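Side-chain contacts in binding component of ABC transporter (Wolinella succinogenes, PDB 3K4U), which binds lysine and probably serves as the extracellular solute-binding component of an ABC transporter: residues G5-G10 and R36-A41; R132-A137 and A157-F162; Q150-G155 and G177-L182. All coordinates share one frame; numbering follows the deposited sequence.

Interaction 1: residues G5-G10 and R36-A41; sequences GELRVG and REMAKA
L7 on the strand reaches helix 30-41 with one of its two methyl groups, CD2, which meets both M38 and A39. The closer partner is the selenium of the selenomethionine M38, with L7 CD2 and M38 SE 3.7 Å apart. M38 CG, one atom nearer the helix backbone, follows at 4.1 Å from L7 CD2, so the methyl lies alongside the CG–SE bond instead of touching just the end of the chain. A39 comes in more loosely: its CB stands 4.3 Å from L7 CD2. The contact is wholly apolar, without a hydrogen bond between the segments.

Two torsions bring the groups together. The CG of L7 stands anti to the backbone N (chi1 175°), which sends the branched end out toward the helix. M38 leaves the helix extended and turns only at its last torsion (chi3 -59°), and its side chain crosses that of L7 at about a right angle. Because A39 ends at CB, the helix can come close to the strand: the CA atoms of L7 and A39 are just 6.1 Å apart.

Strand 6-11 is the middle strand of a three-stranded parallel sheet, between 45-50 and 67-68, and L7 is tied into it by backbone hydrogen bonds to K45 and K47. After the short antiparallel pair 20-21 and 27-28, helix 30-41 completes the beta-alpha-beta crossover from strand 6-11 to its parallel neighbour 45-50, with A39 resting on L46. M38 also touches I67 of strand 67-68, and W205 and F209 of helix 200-216, which lies beside helix 30-41.

Interaction 2: residues R132-A137 and A157-F162; sequences RLFKNA and ADMFIF
F134 and I161 face each other with their CA atoms 10.7 Å apart, F134 being the residue at which the chain leaves the helical conformation after helix 125-133. Side chains span that distance. The F134 ring has CG anti to the carbonyl carbon (chi1 -68°) and drops toward the strand, where it meets two residues. Its CE2 lies 4.2 Å from I161 CD1, and the two side chains slide past one another in opposite directions. Another ring atom, F134 CE1, is a looser 4.5 Å from M159 CE; both methyls lie to the same side of the ring plane, each approaching obliquely. The selenomethionine M159 runs straight out beyond CG, and its terminal methyl also meets A137, with M159 CE 4.2 Å from A137 CB. One methyl thus joins the ring to A137, just before strand 138-142.

M159 and I161 point to this side of strand 159-163, while F160 and F162 pack against helix 145-154 on the other. Strand 117-121, parallel to 159-163, adds L118, which touches both F134 and M159. Strand 117-121, helix 125-133 and strand 138-142 form a beta-alpha-beta unit, as expected of the alpha/beta lobes of solute-binding proteins, and 159-163 flanks 117-121 across from 138-142. At the far end of the segment F162 touches the bound lysine.

Interaction 3: residues Q150-G155 and G177-L182; sequences QEVLNG and GYLVHL
Y178 brings the one aromatic ring of this contact, yet it is met at its root: L153 CD2 is 3.9 Å from Y178 CB and comes up to the ring obliquely. From there the ring leads away from the helix, and the contact stays at its CB end.

The same L153 methyl has a second partner: CD2 also sits 3.7 Å from L179 CD1, the two leucines crossing at about a right angle. L153 starts off along the flank of the helix, and its CG, beside the backbone N (chi1 -80°), carries the branch over to the strand. L179, by contrast, points at the helix directly, and so falls between L153 and V152; V152 CG2 is 4.1 Å from L179 CG.

V152 and L153 belong to the last turn of helix 145-154, which closes in a Schellman motif: G155 takes positive phi (72°), and its N bonds to V152 O at 2.9 Å. The turn leans on the beginning of strand 179-182, an antiparallel partner of strand 89-98 in the lobe's mixed sheet, where V180 is hydrogen-bonded to V97 through the backbone. F170 of helix 164-175, the helix that leads toward this strand, touches L153 as well.

Overall arrangement
Interaction 1 belongs to one lobe and interactions 2 and 3 to the other, on opposite sides of the chain's centre, with the centre of interaction 1 about 37 Å from those of both others. Interactions 1 and 2 are buried; interaction 3 lies nearer the surface, its tyrosine exposed. None has a hydrogen bond between its segments: a leucine meets selenomethionine and alanine in the first, a phenylalanine ring meets selenomethionine and isoleucine in the second, branched aliphatics meet in the third. Interactions 2 and 3, about 14 Å apart between centres, share a mixed sheet and touch directly, V152 of helix 145-154 packing on A157 to F160 as the chain enters strand 159-163.

Interaction 1: residues G5-G10 and R36-A41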
ATOM      1  N   GLY E   5      43.913  -5.118  -2.116  1.00 51.01           N
ATOM      2  CA  GLY E   5      44.616  -5.600  -3.297  1.00 47.87           C
ATOM      3  C   GLY E   5      43.737  -5.536  -4.527  1.00 44.62           C
ATOM      4  O   GLY E   5      43.518  -4.458  -5.090  1.00 44.86           O
ATOM      5  N   GLU E   6      43.239  -6.699  -4.942  1.00 41.04           N
ATOM      6  CA  GLU E   6      42.404  -6.819  -6.136  1.00 37.09           C
ATOM      7  C   GLU E   6      41.202  -7.706  -5.875  1.00 32.81           C
ATOM      8  O   GLU E   6      41.249  -8.592  -5.021  1.00 33.36           O
ATOM      9  CB  GLU E   6      43.203  -7.353  -7.327  1.00 37.36           C
ATOM     10  CG  GLU E   6      43.822  -8.741  -7.158  1.00 35.20           C
ATOM     11  CD  GLU E   6      44.780  -9.118  -8.314  1.00 38.60           C
ATOM     12  OE1 GLU E   6      45.061  -8.269  -9.214  1.00 35.18           O
ATOM     13  OE2 GLU E   6      45.250 -10.281  -8.318  1.00 35.64           O
ATOM     14  N   LEU E   7      40.125  -7.464  -6.605  1.00 27.41           N
ATOM     15  CA  LEU E   7      38.991  -8.322  -6.518  1.00 22.77           C
ATOM     16  C   LEU E   7      39.053  -9.326  -7.642  1.00 20.90           C
ATOM     17  O   LEU E   7      38.909  -8.962  -8.795  1.00 19.65           O
ATOM     18  CB  LEU E   7      37.689  -7.509  -6.598  1.00 21.17           C
ATOM     19  CG  LEU E   7      36.427  -8.377  -6.638  1.00  6.25           C
ATOM     20  CD1 LEU E   7      36.300  -9.179  -5.345  1.00 19.57           C
ATOM     21  CD2 LEU E   7      35.218  -7.541  -6.961  1.00 20.34           C
ATOM     22  N   ARG E   8      39.205 -10.598  -7.299  1.00 21.72           N
ATOM     23  CA  ARG E   8      39.335 -11.681  -8.294  1.00 23.01           C
ATOM     24  C   ARG E   8      38.020 -12.390  -8.582  1.00 23.72           C
ATOM     25  O   ARG E   8      37.425 -13.002  -7.689  1.00 24.60           O
ATOM     26  CB  ARG E   8      40.372 -12.692  -7.808  1.00 23.78           C
ATOM     27  CG  ARG E   8      41.687 -12.031  -7.409  1.00 36.09           C
ATOM     28  CD  ARG E   8      42.790 -13.036  -7.198  1.00 25.67           C
ATOM     29  NE  ARG E   8      42.988 -13.403  -5.790  1.00 36.88           N
ATOM     30  CZ  ARG E   8      42.671 -14.583  -5.254  1.00 26.75           C
ATOM     31  NH1 ARG E   8      42.911 -14.828  -3.969  1.00 36.37           N
ATOM     32  NH2 ARG E   8      42.129 -15.526  -6.007  1.00 36.27           N
ATOM     33  N   VAL E   9      37.571 -12.321  -9.833  1.00 23.36           N
ATOM     34  CA  VAL E   9      36.276 -12.883 -10.213  1.00 22.99           C
ATOM     35  C   VAL E   9      36.382 -14.003 -11.239  1.00 23.21           C
ATOM     36  O   VAL E   9      36.850 -13.781 -12.376  1.00 22.74           O
ATOM     37  CB  VAL E   9      35.366 -11.824 -10.836  1.00 22.70           C
ATOM     38  CG1 VAL E   9      33.928 -12.399 -11.022  1.00 17.52           C
ATOM     39  CG2 VAL E   9      35.350 -10.557  -9.995  1.00 17.28           C
ATOM     40  N   GLY E  10      35.887 -15.183 -10.852  1.00 22.81           N
ATOM     41  CA  GLY E  10      35.770 -16.327 -11.750  1.00 21.85           C
ATOM     42  C   GLY E  10      34.509 -16.286 -12.592  1.00 22.04           C
ATOM     43  O   GLY E  10      33.432 -15.936 -12.092  1.00 22.41           O
ATOM     44  N   ARG E  36      33.112  -4.838 -12.680  1.00 21.23           N
ATOM     45  CA  ARG E  36      33.874  -3.589 -12.776  1.00 22.58           C
ATOM     46  C   ARG E  36      33.347  -2.578 -11.752  1.00 22.68           C
ATOM     47  O   ARG E  36      34.137  -1.953 -11.049  1.00 23.43           O
ATOM     48  CB  ARG E  36      33.882  -3.056 -14.227  1.00 23.29           C
ATOM     49  CG  ARG E  36      34.812  -1.879 -14.481  1.00 48.43           C
ATOM     50  CD  ARG E  36      35.058  -1.620 -15.997  1.00 25.57           C
ATOM     51  NE  ARG E  36      36.167  -2.417 -16.526  1.00 48.72           N
ATOM     52  CZ  ARG E  36      36.036  -3.426 -17.382  1.00 25.79           C
ATOM     53  NH1 ARG E  36      34.839  -3.767 -17.850  1.00 49.29           N
ATOM     54  NH2 ARG E  36      37.107  -4.094 -17.789  1.00 48.97           N
ATOM     55  N   GLU E  37      32.027  -2.436 -11.649  1.00 22.97           N
ATOM     56  CA  GLU E  37      31.399  -1.499 -10.675  1.00 23.83           C
ATOM     57  C   GLU E  37      31.736  -1.882  -9.247  1.00 24.52           C
ATOM     58  O   GLU E  37      32.152  -1.062  -8.444  1.00 23.97           O
ATOM     59  CB  GLU E  37      29.861  -1.463 -10.803  1.00 23.24           C
ATOM     60  CG  GLU E  37      29.306  -0.658 -11.992  1.00 44.34           C
ATOM     61  CD  GLU E  37      29.557   0.848 -11.886  1.00 24.11           C
ATOM     62  OE1 GLU E  37      29.628   1.391 -10.747  1.00 44.82           O
ATOM     63  OE2 GLU E  37      29.692   1.497 -12.943  1.00 44.66           O
HETATM   64  N   MSE E  38      31.516  -3.154  -8.951  1.00 25.61           N
HETATM   65  CA  MSE E  38      31.798  -3.682  -7.667  1.00 26.31           C
HETATM   66  C   MSE E  38      33.243  -3.386  -7.277  1.00 25.42           C
HETATM   67  O   MSE E  38      33.502  -2.968  -6.152  1.00 25.37           O
HETATM   68  CB  MSE E  38      31.501  -5.161  -7.693  1.00 28.69           C
HETATM   69  CG  MSE E  38      31.596  -5.791  -6.363  1.00  7.82           C
HETATM   70 SE   MSE E  38      31.532  -7.728  -6.433  1.00 34.09          SE
HETATM   71  CE  MSE E  38      29.780  -7.948  -7.296  1.00  7.32           C
ATOM     72  N   ALA E  39      34.194  -3.566  -8.190  1.00 24.82           N
ATOM     73  CA  ALA E  39      35.598  -3.368  -7.788  1.00 24.00           C
ATOM     74  C   ALA E  39      35.925  -1.914  -7.465  1.00 23.90           C
ATOM     75  O   ALA E  39      36.627  -1.639  -6.484  1.00 24.38           O
ATOM     76  CB  ALA E  39      36.540  -3.932  -8.799  1.00 23.63           C
ATOM     77  N   LYS E  40      35.407  -0.991  -8.276  1.00 24.11           N
ATOM     78  CA  LYS E  40      35.493   0.466  -8.010  1.00 25.14           C
ATOM     79  C   LYS E  40      34.933   0.816  -6.626  1.00 25.43           C
ATOM     80  O   LYS E  40      35.625   1.407  -5.798  1.00 25.98           O
ATOM     81  CB  LYS E  40      34.731   1.245  -9.086  1.00 26.47           C
ATOM     82  CG  LYS E  40      35.488   2.334  -9.807  1.00 33.60           C
ATOM     83  CD  LYS E  40      35.056   3.718  -9.331  1.00 28.87           C
ATOM     84  CE  LYS E  40      36.123   4.399  -8.424  1.00 34.99           C
ATOM     85  NZ  LYS E  40      37.197   5.152  -9.207  1.00 29.98           N
ATOM     86  N   ALA E  41      33.688   0.427  -6.370  1.00 25.34           N
ATOM     87  CA  ALA E  41      33.042   0.647  -5.075  1.00 25.17           C
ATOM     88  C   ALA E  41      33.867   0.170  -3.862  1.00 25.60           C
ATOM     89  O   ALA E  41      33.870   0.822  -2.809  1.00 24.65           O
ATOM     90  CB  ALA E  41      31.653   0.013  -5.078  1.00 24.59           C
TER

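Interaction 2: residues R132-A137 and A157-F162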
ATOM      1  N   ARG E 132      14.408 -33.166 -16.154  1.00 37.36           N
ATOM      2  CA  ARG E 132      13.137 -33.103 -15.454  1.00 37.94           C
ATOM      3  C   ARG E 132      11.980 -32.947 -16.452  1.00 37.41           C
ATOM      4  O   ARG E 132      11.105 -33.800 -16.517  1.00 37.83           O
ATOM      5  CB  ARG E 132      13.134 -31.911 -14.487  1.00 38.98           C
ATOM      6  CG  ARG E 132      13.591 -32.186 -13.056  1.00 54.92           C
ATOM      7  CD  ARG E 132      13.591 -30.889 -12.232  1.00 39.89           C
ATOM      8  NE  ARG E 132      12.507 -29.983 -12.643  1.00 54.90           N
ATOM      9  CZ  ARG E 132      12.662 -28.729 -13.094  1.00 41.67           C
ATOM     10  NH1 ARG E 132      13.876 -28.176 -13.189  1.00 54.57           N
ATOM     11  NH2 ARG E 132      11.587 -28.013 -13.436  1.00 54.47           N
ATOM     12  N   LEU E 133      12.003 -31.866 -17.233  1.00 36.56           N
ATOM     13  CA  LEU E 133      10.926 -31.515 -18.159  1.00 36.07           C
ATOM     14  C   LEU E 133      10.742 -32.462 -19.334  1.00 35.83           C
ATOM     15  O   LEU E 133       9.621 -32.726 -19.726  1.00 36.32           O
ATOM     16  CB  LEU E 133      11.129 -30.101 -18.706  1.00 36.00           C
ATOM     17  CG  LEU E 133      10.377 -28.900 -18.124  1.00 28.76           C
ATOM     18  CD1 LEU E 133      10.173 -28.957 -16.622  1.00 35.98           C
ATOM     19  CD2 LEU E 133      11.108 -27.627 -18.495  1.00 36.21           C
ATOM     20  N   PHE E 134      11.829 -32.950 -19.915  1.00 35.38           N
ATOM     21  CA  PHE E 134      11.710 -33.785 -21.108  1.00 35.56           C
ATOM     22  C   PHE E 134      11.912 -35.259 -20.797  1.00 36.36           C
ATOM     23  O   PHE E 134      12.891 -35.665 -20.145  1.00 36.35           O
ATOM     24  CB  PHE E 134      12.608 -33.284 -22.245  1.00 34.96           C
ATOM     25  CG  PHE E 134      12.171 -31.947 -22.806  1.00 32.96           C
ATOM     26  CD1 PHE E 134      11.257 -31.880 -23.845  1.00 34.29           C
ATOM     27  CD2 PHE E 134      12.650 -30.754 -22.268  1.00 34.31           C
ATOM     28  CE1 PHE E 134      10.844 -30.652 -24.353  1.00 32.59           C
ATOM     29  CE2 PHE E 134      12.230 -29.526 -22.769  1.00 32.34           C
ATOM     30  CZ  PHE E 134      11.334 -29.475 -23.812  1.00 33.93           C
ATOM     31  N   LYS E 135      10.938 -36.038 -21.251  1.00 36.93           N
ATOM     32  CA  LYS E 135      10.779 -37.420 -20.846  1.00 37.86           C
ATOM     33  C   LYS E 135      10.984 -38.336 -22.031  1.00 37.87           C
ATOM     34  O   LYS E 135      11.520 -39.429 -21.881  1.00 37.94           O
ATOM     35  CB  LYS E 135       9.371 -37.640 -20.281  1.00 38.54           C
ATOM     36  CG  LYS E 135       8.755 -36.446 -19.525  1.00 35.44           C
ATOM     37  CD  LYS E 135       9.510 -36.133 -18.243  1.00 39.39           C
ATOM     38  CE  LYS E 135       9.511 -37.323 -17.270  1.00 35.48           C
ATOM     39  NZ  LYS E 135      10.178 -36.954 -15.979  1.00 39.73           N
ATOM     40  N   ASN E 136      10.540 -37.881 -23.201  1.00 38.02           N
ATOM     41  CA  ASN E 136      10.646 -38.644 -24.447  1.00 38.50           C
ATOM     42  C   ASN E 136      11.795 -38.237 -25.386  1.00 37.90           C
ATOM     43  O   ASN E 136      12.288 -39.071 -26.146  1.00 37.84           O
ATOM     44  CB  ASN E 136       9.354 -38.539 -25.269  1.00 39.02           C
ATOM     45  CG  ASN E 136       8.120 -38.805 -24.470  1.00 34.68           C
ATOM     46  OD1 ASN E 136       7.258 -37.938 -24.366  1.00 39.50           O
ATOM     47  ND2 ASN E 136       8.008 -40.005 -23.914  1.00 38.99           N
ATOM     48  N   ALA E 137      12.170 -36.957 -25.372  1.00 37.00           N
ATOM     49  CA  ALA E 137      13.028 -36.403 -26.422  1.00 36.12           C
ATOM     50  C   ALA E 137      14.465 -36.833 -26.236  1.00 35.28           C
ATOM     51  O   ALA E 137      14.885 -37.093 -25.112  1.00 34.86           O
ATOM     52  CB  ALA E 137      12.920 -34.899 -26.461  1.00 36.01           C
ATOM     53  N   ALA E 157      20.156 -31.724 -35.035  1.00 32.31           N
ATOM     54  CA  ALA E 157      19.254 -31.655 -33.884  1.00 31.88           C
ATOM     55  C   ALA E 157      18.156 -30.616 -34.204  1.00 32.13           C
ATOM     56  O   ALA E 157      18.299 -29.802 -35.135  1.00 31.30           O
ATOM     57  CB  ALA E 157      20.014 -31.253 -32.645  1.00 31.66           C
ATOM     58  N   ASP E 158      17.066 -30.639 -33.438  1.00 33.07           N
ATOM     59  CA  ASP E 158      15.869 -29.865 -33.791  1.00 33.97           C
ATOM     60  C   ASP E 158      15.680 -28.599 -32.968  1.00 36.16           C
ATOM     61  O   ASP E 158      15.012 -27.671 -33.414  1.00 36.12           O
ATOM     62  CB  ASP E 158      14.625 -30.728 -33.675  1.00 33.28           C
ATOM     63  CG  ASP E 158      14.860 -32.139 -34.125  1.00 43.99           C
ATOM     64  OD1 ASP E 158      14.988 -32.354 -35.356  1.00 32.96           O
ATOM     65  OD2 ASP E 158      14.916 -33.026 -33.238  1.00 33.05           O
HETATM   66  N   MSE E 159      16.275 -28.567 -31.776  1.00 38.44           N
HETATM   67  CA  MSE E 159      16.006 -27.517 -30.804  1.00 40.48           C
HETATM   68  C   MSE E 159      17.013 -27.460 -29.666  1.00 36.90           C
HETATM   69  O   MSE E 159      17.515 -28.495 -29.199  1.00 36.93           O
HETATM   70  CB  MSE E 159      14.625 -27.717 -30.206  1.00 46.60           C
HETATM   71  CG  MSE E 159      14.380 -29.143 -29.777  1.00 43.43           C
HETATM   72 SE   MSE E 159      12.622 -29.293 -28.981  1.00 56.91          SE
HETATM   73  CE  MSE E 159      12.725 -31.183 -28.391  1.00 42.95           C
ATOM     74  N   PHE E 160      17.259 -26.227 -29.226  1.00 33.55           N
ATOM     75  CA  PHE E 160      18.218 -25.861 -28.181  1.00 30.52           C
ATOM     76  C   PHE E 160      17.483 -25.350 -26.924  1.00 28.40           C
ATOM     77  O   PHE E 160      16.481 -24.645 -27.025  1.00 27.88           O
ATOM     78  CB  PHE E 160      19.147 -24.783 -28.747  1.00 29.65           C
ATOM     79  CG  PHE E 160      20.241 -24.347 -27.809  1.00 37.90           C
ATOM     80  CD1 PHE E 160      21.318 -25.187 -27.523  1.00 29.44           C
ATOM     81  CD2 PHE E 160      20.216 -23.087 -27.236  1.00 29.22           C
ATOM     82  CE1 PHE E 160      22.312 -24.785 -26.654  1.00 37.39           C
ATOM     83  CE2 PHE E 160      21.218 -22.697 -26.371  1.00 37.67           C
ATOM     84  CZ  PHE E 160      22.265 -23.551 -26.087  1.00 28.92           C
ATOM     85  N   ILE E 161      17.959 -25.734 -25.746  1.00 27.08           N
ATOM     86  CA  ILE E 161      17.353 -25.299 -24.468  1.00 25.39           C
ATOM     87  C   ILE E 161      18.402 -24.630 -23.604  1.00 25.23           C
ATOM     88  O   ILE E 161      19.505 -25.140 -23.457  1.00 26.05           O
ATOM     89  CB  ILE E 161      16.755 -26.447 -23.641  1.00 23.78           C
ATOM     90  CG1 ILE E 161      16.068 -25.881 -22.373  1.00  9.24           C
ATOM     91  CG2 ILE E 161      17.846 -27.468 -23.259  1.00  8.10           C
ATOM     92  CD1 ILE E 161      15.274 -26.937 -21.514  1.00 21.84           C
ATOM     93  N   PHE E 162      18.052 -23.493 -23.018  1.00 24.35           N
ATOM     94  CA  PHE E 162      19.010 -22.736 -22.236  1.00 23.01           C
ATOM     95  C   PHE E 162      18.318 -21.517 -21.654  1.00 21.90           C
ATOM     96  O   PHE E 162      17.212 -21.184 -22.059  1.00 21.34           O
ATOM     97  CB  PHE E 162      20.178 -22.296 -23.139  1.00 22.22           C
ATOM     98  CG  PHE E 162      21.451 -22.088 -22.400  1.00 18.60           C
ATOM     99  CD1 PHE E 162      22.321 -23.152 -22.180  1.00 21.66           C
ATOM    100  CD2 PHE E 162      21.786 -20.837 -21.916  1.00 21.41           C
ATOM    101  CE1 PHE E 162      23.495 -22.961 -21.458  1.00 18.55           C
ATOM    102  CE2 PHE E 162      22.950 -20.641 -21.203  1.00 18.67           C
ATOM    103  CZ  PHE E 162      23.811 -21.703 -20.975  1.00 21.23           C
TER

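Interaction 3: residues Q150-G155 and G177-L182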
ATOM      1  N   GLN E 150      24.898 -24.993 -32.723  1.00 23.86           N
ATOM      2  CA  GLN E 150      25.367 -25.381 -34.062  1.00 23.84           C
ATOM      3  C   GLN E 150      24.664 -26.621 -34.559  1.00 24.38           C
ATOM      4  O   GLN E 150      24.312 -26.682 -35.719  1.00 24.40           O
ATOM      5  CB  GLN E 150      26.873 -25.594 -34.099  1.00 23.58           C
ATOM      6  CG  GLN E 150      27.686 -24.311 -34.281  1.00 18.05           C
ATOM      7  CD  GLN E 150      27.321 -23.597 -35.555  1.00 23.15           C
ATOM      8  OE1 GLN E 150      27.280 -24.206 -36.626  1.00 18.18           O
ATOM      9  NE2 GLN E 150      27.016 -22.308 -35.449  1.00 18.06           N
ATOM     10  N   GLU E 151      24.429 -27.589 -33.670  1.00 25.55           N
ATOM     11  CA  GLU E 151      23.699 -28.818 -34.020  1.00 27.37           C
ATOM     12  C   GLU E 151      22.273 -28.574 -34.559  1.00 28.28           C
ATOM     13  O   GLU E 151      21.814 -29.267 -35.480  1.00 29.72           O
ATOM     14  CB  GLU E 151      23.641 -29.801 -32.840  1.00 28.79           C
ATOM     15  CG  GLU E 151      24.955 -30.131 -32.164  1.00 51.18           C
ATOM     16  CD  GLU E 151      25.945 -30.783 -33.099  1.00 31.14           C
ATOM     17  OE1 GLU E 151      25.617 -31.852 -33.672  1.00 51.92           O
ATOM     18  OE2 GLU E 151      27.058 -30.219 -33.267  1.00 51.77           O
ATOM     19  N   VAL E 152      21.552 -27.608 -34.014  1.00 27.53           N
ATOM     20  CA  VAL E 152      20.261 -27.331 -34.609  1.00 27.77           C
ATOM     21  C   VAL E 152      20.445 -26.492 -35.907  1.00 27.93           C
ATOM     22  O   VAL E 152      19.809 -26.793 -36.949  1.00 27.82           O
ATOM     23  CB  VAL E 152      19.147 -26.911 -33.545  1.00 27.98           C
ATOM     24  CG1 VAL E 152      19.761 -26.365 -32.233  1.00 11.16           C
ATOM     25  CG2 VAL E 152      18.072 -26.015 -34.127  1.00 10.76           C
ATOM     26  N   LEU E 153      21.357 -25.514 -35.870  1.00 27.45           N
ATOM     27  CA  LEU E 153      21.778 -24.809 -37.109  1.00 27.84           C
ATOM     28  C   LEU E 153      22.291 -25.738 -38.216  1.00 28.79           C
ATOM     29  O   LEU E 153      22.099 -25.467 -39.408  1.00 28.24           O
ATOM     30  CB  LEU E 153      22.839 -23.740 -36.836  1.00 27.05           C
ATOM     31  CG  LEU E 153      22.291 -22.419 -36.293  1.00 26.19           C
ATOM     32  CD1 LEU E 153      23.402 -21.558 -35.718  1.00 26.63           C
ATOM     33  CD2 LEU E 153      21.528 -21.679 -37.355  1.00 26.15           C
ATOM     34  N   ASN E 154      22.931 -26.834 -37.811  1.00 29.94           N
ATOM     35  CA  ASN E 154      23.439 -27.808 -38.760  1.00 30.93           C
ATOM     36  C   ASN E 154      22.370 -28.769 -39.234  1.00 31.85           C
ATOM     37  O   ASN E 154      22.568 -29.460 -40.226  1.00 32.09           O
ATOM     38  CB  ASN E 154      24.640 -28.568 -38.176  1.00 30.60           C
ATOM     39  CG  ASN E 154      25.912 -27.729 -38.182  1.00 35.92           C
ATOM     40  OD1 ASN E 154      25.966 -26.668 -38.812  1.00 30.41           O
ATOM     41  ND2 ASN E 154      26.936 -28.192 -37.470  1.00 30.31           N
ATOM     42  N   GLY E 155      21.236 -28.803 -38.532  1.00 32.28           N
ATOM     43  CA  GLY E 155      20.179 -29.777 -38.827  1.00 32.30           C
ATOM     44  C   GLY E 155      20.575 -31.193 -38.412  1.00 32.50           C
ATOM     45  O   GLY E 155      20.237 -32.159 -39.093  1.00 33.41           O
ATOM     46  N   GLY E 177      17.208 -15.355 -38.933  1.00 45.12           N
ATOM     47  CA  GLY E 177      16.720 -15.936 -40.176  1.00 44.50           C
ATOM     48  C   GLY E 177      16.470 -17.441 -40.153  1.00 44.28           C
ATOM     49  O   GLY E 177      15.673 -17.938 -40.942  1.00 44.48           O
ATOM     50  N   TYR E 178      17.129 -18.177 -39.259  1.00 43.85           N
ATOM     51  CA  TYR E 178      17.171 -19.639 -39.387  1.00 44.08           C
ATOM     52  C   TYR E 178      16.434 -20.410 -38.302  1.00 44.25           C
ATOM     53  O   TYR E 178      15.899 -21.480 -38.559  1.00 44.51           O
ATOM     54  CB  TYR E 178      18.621 -20.130 -39.480  1.00 44.45           C
ATOM     55  CG  TYR E 178      19.478 -19.316 -40.422  1.00 46.98           C
ATOM     56  CD1 TYR E 178      19.786 -19.785 -41.700  1.00 44.78           C
ATOM     57  CD2 TYR E 178      19.970 -18.058 -40.040  1.00 44.96           C
ATOM     58  CE1 TYR E 178      20.580 -19.033 -42.570  1.00 46.85           C
ATOM     59  CE2 TYR E 178      20.755 -17.294 -40.902  1.00 46.90           C
ATOM     60  CZ  TYR E 178      21.059 -17.788 -42.163  1.00 45.01           C
ATOM     61  OH  TYR E 178      21.840 -17.036 -43.013  1.00 47.00           O
ATOM     62  N   LEU E 179      16.420 -19.875 -37.087  1.00 44.36           N
ATOM     63  CA  LEU E 179      15.743 -20.520 -35.966  1.00 44.05           C
ATOM     64  C   LEU E 179      14.567 -19.677 -35.496  1.00 44.03           C
ATOM     65  O   LEU E 179      14.362 -18.555 -35.995  1.00 44.24           O
ATOM     66  CB  LEU E 179      16.726 -20.735 -34.817  1.00 44.01           C
ATOM     67  CG  LEU E 179      17.613 -21.989 -34.755  1.00 40.56           C
ATOM     68  CD1 LEU E 179      18.148 -22.420 -36.110  1.00 43.80           C
ATOM     69  CD2 LEU E 179      18.750 -21.718 -33.795  1.00 43.50           C
ATOM     70  N   VAL E 180      13.780 -20.227 -34.565  1.00 43.25           N
ATOM     71  CA  VAL E 180      12.702 -19.466 -33.926  1.00 42.11           C
ATOM     72  C   VAL E 180      12.652 -19.707 -32.423  1.00 41.69           C
ATOM     73  O   VAL E 180      12.650 -20.855 -31.960  1.00 42.46           O
ATOM     74  CB  VAL E 180      11.321 -19.723 -34.545  1.00 41.70           C
ATOM     75  CG1 VAL E 180      10.268 -18.848 -33.850  1.00 36.53           C
ATOM     76  CG2 VAL E 180      11.338 -19.427 -36.031  1.00 36.18           C
ATOM     77  N   HIS E 181      12.598 -18.598 -31.690  1.00 40.41           N
ATOM     78  CA  HIS E 181      12.620 -18.538 -30.235  1.00 39.67           C
ATOM     79  C   HIS E 181      11.244 -18.806 -29.604  1.00 39.90           C
ATOM     80  O   HIS E 181      10.355 -17.935 -29.618  1.00 39.50           O
ATOM     81  CB  HIS E 181      13.099 -17.131 -29.859  1.00 39.07           C
ATOM     82  CG  HIS E 181      13.349 -16.920 -28.402  1.00 37.84           C
ATOM     83  ND1 HIS E 181      13.581 -17.955 -27.521  1.00 38.71           N
ATOM     84  CD2 HIS E 181      13.465 -15.779 -27.682  1.00 38.45           C
ATOM     85  CE1 HIS E 181      13.808 -17.465 -26.316  1.00 37.91           C
ATOM     86  NE2 HIS E 181      13.755 -16.146 -26.388  1.00 38.69           N
ATOM     87  N   LEU E 182      11.061 -20.005 -29.054  1.00 40.11           N
ATOM     88  CA  LEU E 182       9.896 -20.259 -28.210  1.00 40.09           C
ATOM     89  C   LEU E 182      10.194 -19.735 -26.805  1.00 39.85           C
ATOM     90  O   LEU E 182      10.861 -20.406 -25.996  1.00 39.76           O
ATOM     91  CB  LEU E 182       9.510 -21.737 -28.220  1.00 40.34           C
ATOM     92  CG  LEU E 182       8.658 -22.071 -29.449  1.00 52.87           C
ATOM     93  CD1 LEU E 182       8.418 -23.565 -29.552  1.00 40.66           C
ATOM     94  CD2 LEU E 182       7.315 -21.298 -29.425  1.00 40.89           C
TER